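Long-range contacts in lombricine kinase (Urechis caupo, PDB 3JPZ), which catalyses the reversible transfer of a phosphoryl group between ATP and the guanidino compound lombricine, as a member of the ATP:guanido phosphotransferase (phosphagen kinase) family: residues 131-136 with 194-199; 136-141 with 200-205. One frame throughout, in Å; residues are numbered along the deposited sequence.

In the fold
Contacts 1 and 2 follow one another along the same two pieces of chain: the 131-134 loop runs into helix 135-149, and the 194-199 loop leads on to strand 203-207. Their centres lie about 9 Å apart, and Gly136 belongs to both. Each is largely buried, with partly exposed residues among those that touch, and each reaches the second subunit. Contact 1 joins loop and helix start to loop, through an arginine on a backbone carbonyl and one salt bridge, by a single oxygen; contact 2 sets a helix against the approach to a strand, with a two-pronged salt bridge and paired like charges. Asp197 of contact 1 pairs with Arg138 of contact 2, tying the two together.

Contact 1 of 2, residues 131-136 with 194-199; sequences PSCTRG and SVRDWP
Arg196 reaches across to the 131-134 loop and takes hold of the backbone oxygen of Cys133 end-on. Arg196 NH1 and NH2 each lie 2.9 Å from Cys133 O, which sits almost in the guanidinium plane, so that one carbonyl receives two N-H groups. The chain bends at chi3 (-50°), which turns NE back toward its own loop, where it bonds to Ala193 O. NH2 also bonds Pro130 O and adds a weak bond to Pro131 O. These carbonyls together hold the guanidinium against turning. Cys133 SG stands 4.1 Å from Arg196 NH2.

The two backbones come nearest at Pro131 and Ser194, with CA atoms 4.1 Å apart, against 7.2 Å between the CA atoms of Arg135 and Asp197. There the buried proline ring lies against the serine hydroxyl: Ser194 OG is 3.1 Å from Pro131 CG, and shares a hydrogen bond with Ser192 OG. At the other buried end Arg135 and Asp197 cross at about a right angle. Arg135 NH2 lies 2.8 Å from Asp197 OD1 in a salt bridge, approaching from above the carboxylate plane, and the two flat groups are 85° apart. Arg135 CG comes within 3.2 Å of Asp197 OD2. The looser side is that of the partly exposed Arg196 and Ser132, with Ser132 CB 5.5 Å from Arg196 NH2.

Asp45 of the second subunit forms a salt bridge with Arg135 NH1, so the contact joins the lead-in of helix 135-149, capped by Thr134 through Glu137 N, to the facing loop at the dimer interface. That loop, with its type II beta turn from Val195 to Trp198, connects helix 187-191 to strand 203-207.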
# COMPACT_ATOMS: atom_id res chain seq x y z
N PRO A 131 3.84 -11.34 0.30
CA PRO A 131 3.69 -10.36 1.37
C PRO A 131 4.99 -10.08 2.13
O PRO A 131 5.17 -8.95 2.59
CB PRO A 131 2.64 -11.00 2.30
CG PRO A 131 1.91 -11.97 1.43
CD PRO A 131 2.97 -12.51 0.49
N SER A 132 5.87 -11.08 2.24
CA SER A 132 7.03 -10.99 3.12
C SER A 132 8.38 -11.24 2.43
O SER A 132 9.42 -11.15 3.06
CB SER A 132 6.89 -12.00 4.26
OG SER A 132 5.73 -11.73 5.02
N CYS A 133 8.36 -11.55 1.14
CA CYS A 133 9.58 -11.89 0.43
C CYS A 133 10.43 -10.65 0.14
O CYS A 133 9.90 -9.59 -0.19
CB CYS A 133 9.26 -12.59 -0.89
SG CYS A 133 8.42 -11.52 -2.08
N THR A 134 11.74 -10.80 0.25
CA THR A 134 12.64 -9.73 -0.10
C THR A 134 12.73 -9.68 -1.62
O THR A 134 12.28 -10.61 -2.29
CB THR A 134 14.05 -9.99 0.45
OG1 THR A 134 14.48 -11.29 0.03
CG2 THR A 134 14.05 -9.93 1.97
N ARG A 135 13.29 -8.60 -2.15
CA ARG A 135 13.62 -8.52 -3.58
C ARG A 135 14.51 -9.68 -4.02
O ARG A 135 14.39 -10.16 -5.15
CB ARG A 135 14.34 -7.20 -3.88
CG ARG A 135 13.41 -6.04 -4.17
CD ARG A 135 14.23 -4.82 -4.52
NE ARG A 135 15.15 -4.48 -3.45
CZ ARG A 135 14.85 -3.70 -2.41
NH1 ARG A 135 15.76 -3.46 -1.48
NH2 ARG A 135 13.64 -3.17 -2.32
N GLY A 136 15.41 -10.12 -3.14
CA GLY A 136 16.32 -11.20 -3.47
C GLY A 136 15.60 -12.53 -3.53
O GLY A 136 15.82 -13.33 -4.45
N SER A 194 2.13 -7.03 -0.78
CA SER A 194 2.44 -8.06 -1.76
C SER A 194 2.76 -7.47 -3.13
O SER A 194 3.09 -8.20 -4.05
CB SER A 194 1.30 -9.06 -1.87
OG SER A 194 1.29 -9.92 -0.75
N VAL A 195 2.69 -6.15 -3.25
CA VAL A 195 3.02 -5.48 -4.52
C VAL A 195 4.32 -4.65 -4.45
O VAL A 195 4.54 -3.75 -5.26
CB VAL A 195 1.84 -4.60 -5.02
CG1 VAL A 195 0.61 -5.45 -5.29
CG2 VAL A 195 1.50 -3.50 -4.04
N ARG A 196 5.20 -4.98 -3.52
CA ARG A 196 6.47 -4.26 -3.37
C ARG A 196 7.42 -4.44 -4.55
O ARG A 196 7.50 -5.52 -5.13
CB ARG A 196 7.18 -4.71 -2.10
CG ARG A 196 6.75 -3.97 -0.85
CD ARG A 196 7.24 -4.68 0.41
NE ARG A 196 6.90 -6.10 0.36
CZ ARG A 196 7.78 -7.09 0.25
NH1 ARG A 196 9.09 -6.84 0.20
NH2 ARG A 196 7.35 -8.33 0.20
N ASP A 197 8.15 -3.38 -4.86
CA ASP A 197 9.17 -3.41 -5.91
C ASP A 197 8.62 -3.78 -7.27
O ASP A 197 9.33 -4.35 -8.09
CB ASP A 197 10.28 -4.39 -5.53
CG ASP A 197 10.65 -4.30 -4.08
OD1 ASP A 197 11.18 -3.26 -3.67
OD2 ASP A 197 10.40 -5.28 -3.35
N TRP A 198 7.35 -3.46 -7.52
CA TRP A 198 6.73 -3.75 -8.80
C TRP A 198 7.46 -3.05 -9.93
O TRP A 198 7.72 -1.85 -9.82
CB TRP A 198 5.28 -3.28 -8.80
CG TRP A 198 4.54 -3.91 -9.90
CD1 TRP A 198 4.40 -3.45 -11.16
CD2 TRP A 198 3.86 -5.17 -9.85
NE1 TRP A 198 3.66 -4.33 -11.91
CE2 TRP A 198 3.31 -5.39 -11.13
CE3 TRP A 198 3.64 -6.11 -8.85
CZ2 TRP A 198 2.58 -6.52 -11.43
CZ3 TRP A 198 2.91 -7.24 -9.16
CH2 TRP A 198 2.38 -7.44 -10.43
N PRO A 199 7.78 -3.77 -11.02
CA PRO A 199 7.53 -5.17 -11.35
C PRO A 199 8.80 -6.03 -11.38
O PRO A 199 8.93 -6.93 -12.21
CB PRO A 199 7.01 -5.09 -12.78
CG PRO A 199 7.58 -3.75 -13.33
CD PRO A 199 8.30 -3.07 -12.20

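Contact 2 of 2, residues 136-141 with 200-205; sequences GERREV and DARGIW
Arg138 lays its CD over the centre of the Arg202 guanidinium, 3.4 Å above the plane, and the two nearly parallel guanidinium groups lie face over face with their planes 10° apart. Arg138 NE is 3.3 Å from Arg202 NH2; both are donors, so like charges meet here without a hydrogen bond. Arg138 has its CB turned toward the facing loop; CG is anti to the backbone N (chi1 -162°), against Ala201 CB, and the chain bends at chi3. Arg202 NH1 bonds to Asp200 O at 3.0 Å within its own loop, and its NE bonds to Asn217 O.

Beside the arginine pair, Ala201 CB sits against the helix backbone, 3.7 Å from Arg138 O and near Arg139 CA. Helix 135-149 thus packs on the lead-in to strand 203-207, an inner strand of the eight-stranded antiparallel sheet. On its other flank Arg139, extended from CG to NE, grips Asp200 side-on. Arg139 NE meets Asp200 OD1 at 3.2 Å and Arg139 NH2 meets Asp200 OD2 at 2.9 Å, both on the syn side but tilted out of the carboxylate plane, which is turned 30° from that of the guanidinium. NH2 also bonds to Phe11 O of the second subunit, and NH1 to Ala9 O there.

A water accepts from Arg138 NH1 and donates to Asp200 OD1, linking the arginine pair with the ion pair. Asp197, in a salt bridge with Arg138 NH1, together with the carbonyls of Asp200, Arg196 and Asn217 around Arg202, probably offsets the repulsion between the two arginines.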
# COMPACT_ATOMS: atom_id res chain seq x y z
N GLY A 136 15.41 -10.12 -3.14
CA GLY A 136 16.32 -11.20 -3.47
C GLY A 136 15.60 -12.53 -3.53
O GLY A 136 15.82 -13.33 -4.45
N GLU A 137 14.75 -12.78 -2.55
CA GLU A 137 13.96 -13.99 -2.51
C GLU A 137 13.12 -14.08 -3.77
O GLU A 137 13.03 -15.13 -4.41
CB GLU A 137 13.04 -13.99 -1.30
CG GLU A 137 13.68 -14.47 -0.01
CD GLU A 137 12.68 -14.54 1.13
OE1 GLU A 137 12.17 -13.48 1.55
OE2 GLU A 137 12.39 -15.66 1.60
N ARG A 138 12.51 -12.96 -4.14
CA ARG A 138 11.56 -12.91 -5.24
C ARG A 138 12.26 -13.19 -6.55
O ARG A 138 11.70 -13.84 -7.44
CB ARG A 138 10.90 -11.53 -5.30
CG ARG A 138 9.61 -11.48 -6.09
CD ARG A 138 9.12 -10.05 -6.26
NE ARG A 138 8.57 -9.52 -5.01
CZ ARG A 138 9.13 -8.55 -4.28
NH1 ARG A 138 10.26 -7.97 -4.66
NH2 ARG A 138 8.54 -8.15 -3.17
N ARG A 139 13.47 -12.66 -6.69
CA ARG A 139 14.27 -12.91 -7.87
C ARG A 139 14.65 -14.37 -7.94
O ARG A 139 14.79 -14.91 -9.03
CB ARG A 139 15.54 -12.05 -7.85
CG ARG A 139 15.32 -10.60 -8.22
CD ARG A 139 16.38 -9.72 -7.59
NE ARG A 139 16.15 -8.30 -7.84
CZ ARG A 139 16.96 -7.34 -7.42
NH1 ARG A 139 18.06 -7.65 -6.73
NH2 ARG A 139 16.67 -6.07 -7.69
N GLU A 140 14.81 -15.01 -6.79
CA GLU A 140 15.12 -16.43 -6.71
C GLU A 140 13.91 -17.27 -7.12
O GLU A 140 14.06 -18.29 -7.78
CB GLU A 140 15.58 -16.82 -5.30
CG GLU A 140 15.83 -18.31 -5.10
CD GLU A 140 16.98 -18.84 -5.95
OE1 GLU A 140 17.63 -18.03 -6.64
OE2 GLU A 140 17.22 -20.07 -5.93
N VAL A 141 12.71 -16.86 -6.73
CA VAL A 141 11.50 -17.49 -7.26
C VAL A 141 11.49 -17.37 -8.78
O VAL A 141 11.39 -18.37 -9.49
CB VAL A 141 10.21 -16.86 -6.72
CG1 VAL A 141 9.02 -17.48 -7.41
CG2 VAL A 141 10.09 -17.05 -5.22
N ASP A 200 9.74 -5.72 -10.49
CA ASP A 200 10.96 -6.50 -10.38
C ASP A 200 10.66 -7.98 -10.12
O ASP A 200 9.95 -8.32 -9.17
CB ASP A 200 11.82 -5.95 -9.26
CG ASP A 200 13.19 -6.57 -9.23
OD1 ASP A 200 13.28 -7.81 -9.25
OD2 ASP A 200 14.16 -5.80 -9.18
N ALA A 201 11.19 -8.85 -10.98
CA ALA A 201 11.02 -10.29 -10.86
C ALA A 201 9.57 -10.73 -11.09
O ALA A 201 9.15 -11.78 -10.62
CB ALA A 201 11.51 -10.77 -9.50
N ARG A 202 8.80 -9.91 -11.80
CA ARG A 202 7.48 -10.32 -12.27
C ARG A 202 7.60 -10.66 -13.74
O ARG A 202 8.38 -10.03 -14.45
CB ARG A 202 6.45 -9.21 -12.11
CG ARG A 202 5.82 -9.16 -10.76
CD ARG A 202 6.86 -8.89 -9.69
NE ARG A 202 6.23 -8.75 -8.38
CZ ARG A 202 6.63 -7.92 -7.43
NH1 ARG A 202 7.68 -7.13 -7.62
NH2 ARG A 202 5.97 -7.87 -6.29
N GLY A 203 6.84 -11.64 -14.20
CA GLY A 203 6.89 -11.99 -15.61
C GLY A 203 5.77 -12.88 -16.08
O GLY A 203 5.01 -13.44 -15.30
N ILE A 204 5.68 -12.98 -17.40
CA ILE A 204 4.71 -13.82 -18.05
C ILE A 204 5.44 -14.78 -18.96
O ILE A 204 6.19 -14.36 -19.84
CB ILE A 204 3.75 -12.98 -18.90
CG1 ILE A 204 3.03 -11.95 -18.02
CG2 ILE A 204 2.77 -13.88 -19.63
CD1 ILE A 204 2.33 -10.86 -18.81
N TRP A 205 5.23 -16.07 -18.75
CA TRP A 205 5.74 -17.10 -19.63
C TRP A 205 4.55 -17.77 -20.28
O TRP A 205 3.48 -17.84 -19.69
CB TRP A 205 6.55 -18.13 -18.84
CG TRP A 205 7.15 -19.23 -19.68
CD1 TRP A 205 8.43 -19.28 -20.16
CD2 TRP A 205 6.52 -20.44 -20.10
NE1 TRP A 205 8.63 -20.44 -20.86
CE2 TRP A 205 7.47 -21.17 -20.84
CE3 TRP A 205 5.24 -20.98 -19.93
CZ2 TRP A 205 7.18 -22.40 -21.41
CZ3 TRP A 205 4.96 -22.21 -20.49
CH2 TRP A 205 5.92 -22.90 -21.23
O HOH W 1 12.41 -8.84 -6.48